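Local coordinates for RNA-binding protein Lsm (PDB 6TFL) that binds RNA as a ring-forming Sm-like archaeal protein, and probably acts as an RNA chaperone, at the interface of chains A and B. Residues are numbered along the deposited sequence; one frame, centred on the assembly and turned at random. Chains: chain A/B, RNA-binding protein Lsm.

The interface of chains A and B. Residues chain A 6-7, 10-11, 60, 62; chain B 43, 49-51.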
# COMPACT_ATOMS: atom_id res chain seq x y z
N ARG A 6 15.56 -3.06 18.13
CA ARG A 6 14.69 -2.72 17.02
C ARG A 6 15.41 -2.98 15.69
O ARG A 6 16.63 -2.81 15.60
CB ARG A 6 14.26 -1.27 17.10
CG ARG A 6 13.27 -0.96 18.22
CD ARG A 6 13.16 0.56 18.44
NE ARG A 6 12.16 0.90 19.44
CZ ARG A 6 12.40 0.96 20.75
NH1 ARG A 6 13.62 0.70 21.21
NH2 ARG A 6 11.42 1.27 21.59
N PRO A 7 14.68 -3.39 14.65
CA PRO A 7 15.32 -3.57 13.34
C PRO A 7 16.07 -2.34 12.84
O PRO A 7 17.19 -2.49 12.34
CB PRO A 7 14.13 -3.93 12.43
CG PRO A 7 13.17 -4.59 13.34
CD PRO A 7 13.29 -3.87 14.66
N VAL A 10 19.27 -2.26 14.69
CA VAL A 10 20.25 -3.21 14.18
C VAL A 10 20.90 -2.66 12.91
O VAL A 10 22.10 -2.85 12.68
CB VAL A 10 19.59 -4.58 13.94
CG1 VAL A 10 20.55 -5.56 13.29
CG2 VAL A 10 19.03 -5.14 15.26
N LEU A 11 20.13 -1.96 12.07
CA LEU A 11 20.70 -1.32 10.89
C LEU A 11 21.69 -0.22 11.26
O LEU A 11 22.73 -0.07 10.61
CB LEU A 11 19.59 -0.74 10.00
CG LEU A 11 18.72 -1.72 9.22
CD1 LEU A 11 17.78 -0.95 8.26
CD2 LEU A 11 19.57 -2.73 8.47
N ILE A 60 17.13 -8.35 5.23
CA ILE A 60 18.50 -7.85 5.30
C ILE A 60 19.26 -8.72 6.29
O ILE A 60 18.76 -9.01 7.38
CB ILE A 60 18.56 -6.37 5.74
CG1 ILE A 60 17.75 -5.49 4.77
CG2 ILE A 60 20.02 -5.91 5.88
CD1 ILE A 60 17.57 -4.07 5.24
N PRO A 62 22.70 -8.62 8.26
CA PRO A 62 23.92 -7.95 8.74
C PRO A 62 24.90 -8.89 9.44
O PRO A 62 26.12 -8.68 9.45
CB PRO A 62 23.36 -6.93 9.73
CG PRO A 62 22.14 -7.58 10.30
CD PRO A 62 21.55 -8.42 9.16
OXT PRO A 62 24.51 -9.90 10.04
N VAL B 43 13.56 -8.97 13.83
CA VAL B 43 14.93 -9.45 13.79
C VAL B 43 14.92 -10.86 14.34
O VAL B 43 14.58 -11.06 15.51
CB VAL B 43 15.88 -8.56 14.62
CG1 VAL B 43 17.30 -8.94 14.33
CG2 VAL B 43 15.65 -7.08 14.32
N THR B 49 22.10 -13.16 12.04
CA THR B 49 20.97 -12.25 12.15
C THR B 49 20.21 -12.14 10.84
O THR B 49 20.81 -12.09 9.76
CB THR B 49 21.47 -10.88 12.60
OG1 THR B 49 22.01 -11.00 13.91
CG2 THR B 49 20.35 -9.88 12.66
N THR B 50 18.89 -12.14 10.93
CA THR B 50 18.02 -11.88 9.79
C THR B 50 17.02 -10.80 10.17
O THR B 50 16.23 -10.99 11.10
CB THR B 50 17.27 -13.14 9.35
OG1 THR B 50 18.21 -14.15 8.98
CG2 THR B 50 16.37 -12.83 8.17
N ILE B 51 17.07 -9.67 9.47
CA ILE B 51 16.03 -8.66 9.59
C ILE B 51 14.98 -8.94 8.52
O ILE B 51 15.32 -9.06 7.34
CB ILE B 51 16.60 -7.25 9.43
CG1 ILE B 51 17.71 -6.98 10.45
CG2 ILE B 51 15.50 -6.22 9.59
CD1 ILE B 51 18.54 -5.76 10.14
O HOH W 1 25.15 -12.50 11.69
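A:Ile60 and B:Ile51 pair as an antiparallel beta bridge, the strand-to-strand joint by which neighbouring Sm-fold subunits close their ring. A:Ile60 N donates to B:Ile51 O at 2.9 Å, and B:Ile51 N returns a bond to A:Ile60 O. With its backbone pinned by this pair, B:Ile51 pushes its side chain into the partner between the bridge and the N-terminal helix. CG1 stands beside the backbone N (chi1 -57°) and the chain runs on extended, which carries the CD1 methyl into the partner's apolar side chains. There B:Ile51 CD1 meets A:Leu11 CD2 at 3.6 Å. A:Val10 CG1 lies 3.8 Å from B:Ile51 CD1, the two side chains running alongside and pointing opposite ways. The other branch of B:Ile51, CG2, touches A:Pro7 CB. B:Val43 packs against the first turn of the helix: its CG2 rests on A:Pro7 CG at 3.6 Å and meets A:Val10 CG2 tip to tip. Past the bridge, the ring of A:Pro62 crosses B:Thr49 at about a right angle, CG against the CG2 methyl at 3.8 Å, while a water links the terminal carboxylate oxygen A:Pro62 OXT to B:Thr49 N. The patch thus joins helix 7-13, strand 59-61 and the chain end that follows it in one subunit to strands 42-45 and 49-52 of the next, in a seven-subunit assembly.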